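Local coordinates for protein HTH-type transcriptional regulator cbl (Escherichia coli K12, PDB 2FYI) that may serve as an accessory LysR-family transcriptional regulator of the cys regulon, represented here by its cofactor-binding domain, at residues 86-90 / 183-189; 89-95 / 176-182; 115-119 / 147-151. All coordinates share one frame; numbering follows the deposited sequence.

Interaction 1: 86-90 / 183-189; sequences RWHHS and RHLFDAN
The indole of W87 carries N189 on one face. The asparagine CB lies 3.6 Å from the centroid of the W87 five-membered ring and 26° off the normal, a CH-pi contact, while the N189 amide, its plane 31° from that of the indole, reaches over the six-membered ring. CD2 of H89 meets the indole at its edge, in plane. The imidazole of H88 is held between two aliphatic groups: R183 CG sits over one face, 3.9 Å from the H88 ring centroid, and A188 CB over the opposite face, 4.0 Å from that centroid, with F186 O near the ring plane at the edge. A188 CB also touches a face of the R86 guanidinium, at 3.4 Å from R86 NH1. What brings W87 over N189 is its first torsion (chi1 63°), which sets CG between the backbone N and the carbonyl carbon. W87 and N189 form an antiparallel hydrogen-bonded pair where strand 79-94 runs beside the start of strand 189-196. In the periplasmic-binding-protein fold of LysR cofactor-binding domains, two such strands cross between the lobes. W87 N donates to N189 O at 3.0 Å. The return bond, N189 N to W87 O, is 2.7 Å long and close to straight. N189 ND2 also donates to W87 O, at 3.2 Å and from above the carbonyl plane, so the same carbonyl takes both the backbone N and the amide of N189, which would restrain the amide's rotation. Outside the pair, W87 NE1 bonds to S70 OG and H89 NE2 to T123 O. The R183 guanidinium forms salt bridges with E166 and D181, which tether the arginine whose CG covers H88, and E166 also accepts from the backbone N of H88.

Interaction 2: 89-95 / 176-182; sequences HSLLVPH and NLIRLDT
L91 and V93 pair with L180 and I178 through four backbone hydrogen bonds, joining antiparallel strands whose axes come within 4.6 Å at 149°. L180 N donates to L91 O at 2.7 Å and V93 N to I178 O at 3.0 Å, each with its return bond. The packing is close on both faces here. On one, L180 CD1 lies 4.0 Å from V93 CG2, and I178 CG2 meets the same methyl in the conformer described, one of two deposited for I178. On the other, chi1 of -176° carries the L92 branch toward strand 177-180, where CD2 meets L177 CD1 at 3.8 Å, the two side chains crossing at an angle. The loose side is the exposed end at H95 and N176: although H95 N donates to N176 O at 2.8 Å, H95 was modelled in two conformers. The opposite end is buried, and there T182 OG1 makes a weak bond to H89 O. R179 leads its guanidinium to S168 and E174. Strand 161-165 pairs with the other edge of strand 79-94 through S90 with V164 and L92 with G162, while helix 148-157 packs K152 and V155 against L92, P94, L177 and R179.

Interaction 3: 115-119 / 147-151; sequences LITYR and DSDVI
Strand 115-118 packs against the first turn of helix 148-157, with CA of I116 6.0 Å from CA of I151 and CA of Y118 6.6 Å from CA of D147. I151 contributes the largest share of the buried surface. Its CG1 stands anti to the carbonyl carbon (chi1 -57°) and the chain then runs extended, which delivers CD1 over a face of Y118, 4.0 Å from the ring centroid and 23° off the normal. Its other branch, CG2, meets I116 CG2 at 3.8 Å as the two isoleucines slide past each other in opposite directions. At the edge of the same tyrosine, in the ring plane, S148 OG hydrogen-bonds Y118 OH at 2.6 Å; the backbone N of A165 is a further partner of this buried hydroxyl. D147 is the N-cap: OD2 accepts from V150 N and from D149 N, the latter at 2.9 Å on its anti lone pair, while OD1 bonds to Q49 of the second subunit. Strands 141-145 and 161-165 both run parallel to strand 115-118 and lie on its two sides, so helix 148-157 between them makes a beta-alpha-beta crossover that spans the central strand, as in the alpha/beta lobes of periplasmic-binding-protein folds.

Interactions 1 and 2 share H89 and S90 on strand 79-94, and their centres are about 14 Å apart. In interaction 1 the strand meets the start of strand 189-196, near the passage between the lobes; in interaction 2 it runs on beside strand 177-180. Interaction 3 has its centre about 16 Å from that of interaction 1 and 13 Å from that of interaction 2. It meets both at one packing contact, H89 CD2 to Y118 CE1 at 4.0 Å. Helix 148-157 also links interactions 2 and 3. LysR cofactor pockets lie between the two lobes, so interactions 1 and 3, centred about 12 and 13 Å from the chain's centre, are probably nearer that cleft than interaction 2, at about 19 Å.

Interaction 1: 86-90 / 183-189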
# COMPACT_ATOMS: atom_id res chain seq x y z
N ARG A 86 -2.43 14.56 -16.07
CA ARG A 86 -1.89 15.33 -14.94
C ARG A 86 -2.80 15.38 -13.72
O ARG A 86 -4.01 15.21 -13.81
CB ARG A 86 -1.44 16.71 -15.36
CG ARG A 86 -0.28 16.59 -16.26
CD ARG A 86 -0.24 17.72 -17.21
NE ARG A 86 0.84 18.64 -16.86
CZ ARG A 86 0.72 19.73 -16.09
NH1 ARG A 86 -0.46 20.12 -15.57
NH2 ARG A 86 1.82 20.45 -15.85
N TRP A 87 -2.19 15.57 -12.55
CA TRP A 87 -2.93 15.56 -11.30
C TRP A 87 -2.26 16.35 -10.21
O TRP A 87 -1.05 16.58 -10.26
CB TRP A 87 -3.12 14.15 -10.83
CG TRP A 87 -1.86 13.46 -10.51
CD1 TRP A 87 -1.10 12.73 -11.35
CD2 TRP A 87 -1.22 13.38 -9.22
NE1 TRP A 87 -0.03 12.19 -10.68
CE2 TRP A 87 -0.08 12.57 -9.37
CE3 TRP A 87 -1.51 13.92 -7.95
CZ2 TRP A 87 0.78 12.29 -8.30
CZ3 TRP A 87 -0.66 13.63 -6.89
CH2 TRP A 87 0.48 12.83 -7.07
N HIS A 88 -3.06 16.74 -9.22
CA HIS A 88 -2.61 17.58 -8.12
C HIS A 88 -2.91 16.97 -6.79
O HIS A 88 -3.84 16.16 -6.65
CB HIS A 88 -3.37 18.89 -8.14
CG HIS A 88 -2.91 19.85 -9.19
ND1 HIS A 88 -1.97 20.82 -8.94
CD2 HIS A 88 -3.29 20.00 -10.48
CE1 HIS A 88 -1.77 21.53 -10.04
NE2 HIS A 88 -2.56 21.06 -10.98
N HIS A 89 -2.17 17.39 -5.77
CA HIS A 89 -2.51 16.98 -4.42
C HIS A 89 -3.66 17.80 -3.89
O HIS A 89 -3.81 18.99 -4.21
CB HIS A 89 -1.33 17.18 -3.49
CG HIS A 89 -0.18 16.27 -3.78
ND1 HIS A 89 0.98 16.72 -4.38
CD2 HIS A 89 -0.02 14.95 -3.57
CE1 HIS A 89 1.81 15.70 -4.51
NE2 HIS A 89 1.23 14.62 -4.02
N SER A 90 -4.46 17.20 -3.04
CA SER A 90 -5.37 18.02 -2.30
C SER A 90 -5.29 17.75 -0.79
O SER A 90 -4.54 16.88 -0.33
CB SER A 90 -6.78 17.99 -2.90
OG SER A 90 -7.43 16.76 -2.68
N ARG A 183 -4.77 23.28 -5.39
CA ARG A 183 -4.06 23.33 -6.65
C ARG A 183 -3.24 24.61 -6.79
O ARG A 183 -2.21 24.63 -7.45
CB ARG A 183 -5.03 23.27 -7.82
CG ARG A 183 -5.66 21.94 -8.00
CD ARG A 183 -6.91 22.05 -8.91
NE ARG A 183 -7.69 20.80 -8.91
CZ ARG A 183 -8.35 20.33 -7.84
NH1 ARG A 183 -8.34 21.00 -6.68
NH2 ARG A 183 -9.02 19.19 -7.93
N HIS A 184 -3.70 25.68 -6.17
CA HIS A 184 -3.00 26.92 -6.31
C HIS A 184 -1.74 26.95 -5.46
O HIS A 184 -1.03 27.92 -5.44
CB HIS A 184 -3.93 28.09 -5.97
CG HIS A 184 -4.44 28.06 -4.57
ND1 HIS A 184 -5.25 27.05 -4.09
CD2 HIS A 184 -4.28 28.93 -3.54
CE1 HIS A 184 -5.54 27.28 -2.82
NE2 HIS A 184 -4.95 28.40 -2.46
N LEU A 185 -1.44 25.87 -4.75
CA LEU A 185 -0.34 25.91 -3.79
C LEU A 185 0.75 24.95 -4.15
O LEU A 185 1.88 25.16 -3.77
CB LEU A 185 -0.83 25.55 -2.39
CG LEU A 185 -1.91 26.44 -1.81
CD1 LEU A 185 -2.14 25.98 -0.38
CD2 LEU A 185 -1.50 27.87 -1.87
N PHE A 186 0.41 23.87 -4.84
CA PHE A 186 1.42 22.92 -5.29
C PHE A 186 1.43 22.78 -6.81
O PHE A 186 0.42 23.03 -7.48
CB PHE A 186 1.12 21.58 -4.68
CG PHE A 186 1.02 21.62 -3.20
CD1 PHE A 186 2.17 21.62 -2.42
CD2 PHE A 186 -0.22 21.64 -2.58
CE1 PHE A 186 2.08 21.65 -1.01
CE2 PHE A 186 -0.31 21.67 -1.17
CZ PHE A 186 0.84 21.68 -0.39
N ASP A 187 2.56 22.37 -7.38
CA ASP A 187 2.58 22.07 -8.81
C ASP A 187 1.96 20.72 -9.15
O ASP A 187 1.85 19.83 -8.29
CB ASP A 187 4.01 22.15 -9.34
CG ASP A 187 4.55 23.56 -9.30
OD1 ASP A 187 3.72 24.50 -9.12
OD2 ASP A 187 5.79 23.73 -9.44
N ALA A 188 1.55 20.61 -10.42
CA ALA A 188 0.97 19.39 -11.01
C ALA A 188 1.98 18.26 -11.11
O ALA A 188 3.16 18.50 -11.23
CB ALA A 188 0.46 19.69 -12.37
N ASN A 189 1.48 17.03 -11.07
CA ASN A 189 2.30 15.84 -11.33
C ASN A 189 1.84 15.19 -12.61
O ASN A 189 0.78 15.50 -13.14
CB ASN A 189 2.11 14.84 -10.19
CG ASN A 189 2.36 15.47 -8.84
OD1 ASN A 189 3.51 15.61 -8.41
ND2 ASN A 189 1.29 15.89 -8.18

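Interaction 2: 89-95 / 176-182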
# COMPACT_ATOMS: atom_id res chain seq x y z
N HIS A 89 -2.17 17.39 -5.77
CA HIS A 89 -2.51 16.98 -4.42
C HIS A 89 -3.66 17.80 -3.89
O HIS A 89 -3.81 18.99 -4.21
CB HIS A 89 -1.33 17.18 -3.49
CG HIS A 89 -0.18 16.27 -3.78
ND1 HIS A 89 0.98 16.72 -4.38
CD2 HIS A 89 -0.02 14.95 -3.57
CE1 HIS A 89 1.81 15.70 -4.51
NE2 HIS A 89 1.23 14.62 -4.02
N SER A 90 -4.46 17.20 -3.04
CA SER A 90 -5.37 18.02 -2.30
C SER A 90 -5.29 17.75 -0.79
O SER A 90 -4.54 16.88 -0.33
CB SER A 90 -6.78 17.99 -2.90
OG SER A 90 -7.43 16.76 -2.68
N LEU A 91 -5.99 18.55 -0.00
CA LEU A 91 -5.80 18.52 1.44
C LEU A 91 -6.97 17.80 2.05
O LEU A 91 -8.12 18.17 1.80
CB LEU A 91 -5.66 19.95 1.99
CG LEU A 91 -5.29 20.09 3.47
CD1 LEU A 91 -4.00 19.40 3.76
CD2 LEU A 91 -5.17 21.53 3.87
N LEU A 92 -6.70 16.75 2.81
CA LEU A 92 -7.77 15.95 3.43
C LEU A 92 -7.90 16.22 4.94
O LEU A 92 -6.97 15.98 5.69
CB LEU A 92 -7.54 14.46 3.16
CG LEU A 92 -8.57 13.44 3.64
CD1 LEU A 92 -9.87 13.64 2.92
CD2 LEU A 92 -8.07 12.01 3.43
N VAL A 93 -9.03 16.73 5.38
CA VAL A 93 -9.16 17.10 6.80
C VAL A 93 -10.48 16.66 7.39
O VAL A 93 -11.43 16.45 6.67
CB VAL A 93 -9.10 18.62 7.02
CG1 VAL A 93 -7.77 19.15 6.55
CG2 VAL A 93 -10.23 19.32 6.30
N PRO A 94 -10.54 16.48 8.72
CA PRO A 94 -11.83 16.14 9.33
C PRO A 94 -12.88 17.23 9.16
O PRO A 94 -12.54 18.40 9.00
CB PRO A 94 -11.48 15.97 10.81
CG PRO A 94 -10.02 15.78 10.85
CD PRO A 94 -9.45 16.52 9.70
N HIS A 95 -14.15 16.83 9.21
CA HIS A 95 -15.28 17.73 8.93
C HIS A 95 -15.22 19.07 9.67
O HIS A 95 -15.59 20.11 9.11
CB HIS A 95 -16.65 17.06 9.19
CG HIS A 95 -17.29 16.50 7.96
ND1 HIS A 95 -17.12 17.04 6.70
CD2 HIS A 95 -18.14 15.45 7.79
CE1 HIS A 95 -17.81 16.35 5.81
NE2 HIS A 95 -18.44 15.37 6.45
N ASN A 176 -16.73 11.49 7.18
CA ASN A 176 -16.67 12.75 7.90
C ASN A 176 -15.36 13.46 7.63
O ASN A 176 -14.85 14.17 8.49
CB ASN A 176 -16.74 12.51 9.41
CG ASN A 176 -18.02 11.87 9.82
OD1 ASN A 176 -18.94 12.55 10.26
ND2 ASN A 176 -18.11 10.55 9.66
N LEU A 177 -14.81 13.21 6.46
CA LEU A 177 -13.65 13.94 6.03
C LEU A 177 -14.08 14.80 4.87
O LEU A 177 -15.10 14.52 4.24
CB LEU A 177 -12.56 12.99 5.57
CG LEU A 177 -12.11 11.89 6.52
CD1 LEU A 177 -10.88 11.26 5.92
CD2 LEU A 177 -11.82 12.46 7.89
N ILE A 178 -13.29 15.82 4.57
CA ILE A 178 -13.56 16.73 3.45
C ILE A 178 -12.25 17.06 2.74
O ILE A 178 -11.19 17.15 3.38
CB ILE A 178 -14.29 18.00 3.95
CG1 ILE A 178 -14.39 19.06 2.85
CG2 ILE A 178 -13.63 18.57 5.19
CD1 ILE A 178 -15.43 20.14 3.13
N ARG A 179 -12.31 17.20 1.41
CA ARG A 179 -11.12 17.57 0.62
C ARG A 179 -11.07 19.08 0.37
O ARG A 179 -12.00 19.64 -0.16
CB ARG A 179 -11.12 16.80 -0.70
CG ARG A 179 -10.44 15.46 -0.61
CD ARG A 179 -11.11 14.33 -1.45
NE ARG A 179 -10.56 13.01 -1.09
CZ ARG A 179 -9.37 12.54 -1.51
NH1 ARG A 179 -8.61 13.27 -2.33
NH2 ARG A 179 -8.94 11.34 -1.11
N LEU A 180 -10.01 19.76 0.77
CA LEU A 180 -9.90 21.18 0.47
C LEU A 180 -8.95 21.37 -0.73
O LEU A 180 -7.91 20.69 -0.84
CB LEU A 180 -9.41 21.95 1.68
CG LEU A 180 -10.17 21.77 3.01
CD1 LEU A 180 -9.65 22.61 4.17
CD2 LEU A 180 -11.61 22.08 2.75
N ASP A 181 -9.33 22.27 -1.64
CA ASP A 181 -8.64 22.41 -2.92
C ASP A 181 -7.34 23.18 -2.72
O ASP A 181 -7.35 24.32 -2.25
CB ASP A 181 -9.57 23.17 -3.88
CG ASP A 181 -8.89 23.55 -5.21
OD1 ASP A 181 -7.65 23.75 -5.23
OD2 ASP A 181 -9.58 23.68 -6.25
N THR A 182 -6.21 22.57 -3.07
CA THR A 182 -4.92 23.24 -2.95
C THR A 182 -4.11 23.27 -4.24
O THR A 182 -2.89 23.29 -4.20
CB THR A 182 -4.04 22.61 -1.84
OG1 THR A 182 -3.76 21.24 -2.17
CG2 THR A 182 -4.73 22.68 -0.51
O HOH W 1 -6.20 20.54 -4.58

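Interaction 3: 115-119 / 147-151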
# COMPACT_ATOMS: atom_id res chain seq x y z
N LEU A 115 1.55 16.75 9.38
CA LEU A 115 1.16 16.22 8.07
C LEU A 115 1.23 14.72 7.98
O LEU A 115 2.13 14.08 8.56
CB LEU A 115 2.04 16.72 6.97
CG LEU A 115 1.79 18.18 6.73
CD1 LEU A 115 2.50 18.60 5.42
CD2 LEU A 115 0.28 18.45 6.70
N ILE A 116 0.29 14.17 7.22
CA ILE A 116 0.29 12.77 6.92
C ILE A 116 0.33 12.71 5.42
O ILE A 116 -0.62 13.08 4.75
CB ILE A 116 -0.96 12.08 7.42
CG1 ILE A 116 -1.17 12.40 8.88
CG2 ILE A 116 -0.88 10.58 7.21
CD1 ILE A 116 -2.52 11.97 9.30
N THR A 117 1.45 12.25 4.88
CA THR A 117 1.61 12.29 3.44
C THR A 117 2.55 11.21 2.94
O THR A 117 3.06 10.41 3.73
CB THR A 117 2.03 13.66 2.96
OG1 THR A 117 1.68 13.77 1.59
CG2 THR A 117 3.50 13.86 3.11
N TYR A 118 2.76 11.19 1.63
CA TYR A 118 3.58 10.15 1.01
C TYR A 118 5.03 10.28 1.41
O TYR A 118 5.52 11.35 1.66
CB TYR A 118 3.47 10.21 -0.52
CG TYR A 118 2.04 10.17 -0.97
CD1 TYR A 118 1.43 11.30 -1.51
CD2 TYR A 118 1.28 9.01 -0.82
CE1 TYR A 118 0.12 11.29 -1.91
CE2 TYR A 118 -0.03 8.98 -1.22
CZ TYR A 118 -0.61 10.13 -1.76
OH TYR A 118 -1.93 10.13 -2.17
N ARG A 119 5.73 9.16 1.46
CA ARG A 119 7.13 9.18 1.74
C ARG A 119 7.90 9.77 0.54
O ARG A 119 7.38 9.82 -0.55
CB ARG A 119 7.57 7.77 2.01
CG ARG A 119 8.37 7.24 0.88
CD ARG A 119 8.37 5.75 0.81
NE ARG A 119 8.86 5.10 2.01
CZ ARG A 119 9.31 3.85 2.00
NH1 ARG A 119 9.34 3.21 0.84
NH2 ARG A 119 9.71 3.26 3.11
N ASP A 147 0.93 4.83 0.66
CA ASP A 147 -0.31 4.92 -0.13
C ASP A 147 -1.42 5.76 0.51
O ASP A 147 -1.39 6.07 1.68
CB ASP A 147 -0.81 3.51 -0.40
CG ASP A 147 -1.30 2.82 0.86
OD1 ASP A 147 -0.57 1.90 1.35
OD2 ASP A 147 -2.40 3.20 1.36
N SER A 148 -2.44 6.09 -0.26
CA SER A 148 -3.48 7.00 0.22
C SER A 148 -4.46 6.43 1.22
O SER A 148 -5.16 7.18 1.84
CB SER A 148 -4.27 7.57 -0.95
OG SER A 148 -3.40 7.94 -2.03
N ASP A 149 -4.54 5.12 1.39
CA ASP A 149 -5.54 4.56 2.30
C ASP A 149 -5.05 4.62 3.73
O ASP A 149 -5.83 4.91 4.65
CB ASP A 149 -5.92 3.15 1.91
CG ASP A 149 -6.61 3.10 0.54
OD1 ASP A 149 -7.69 3.73 0.37
OD2 ASP A 149 -6.06 2.46 -0.39
N VAL A 150 -3.76 4.38 3.91
CA VAL A 150 -3.15 4.63 5.20
C VAL A 150 -3.39 6.11 5.58
O VAL A 150 -3.90 6.40 6.68
CB VAL A 150 -1.67 4.25 5.18
CG1 VAL A 150 -0.98 4.69 6.46
CG2 VAL A 150 -1.56 2.79 5.03
N ILE A 151 -3.07 7.03 4.69
CA ILE A 151 -3.35 8.42 4.97
C ILE A 151 -4.79 8.62 5.41
O ILE A 151 -5.04 9.31 6.41
CB ILE A 151 -3.04 9.34 3.81
CG1 ILE A 151 -1.58 9.18 3.40
CG2 ILE A 151 -3.24 10.78 4.19
CD1 ILE A 151 -1.18 9.90 2.12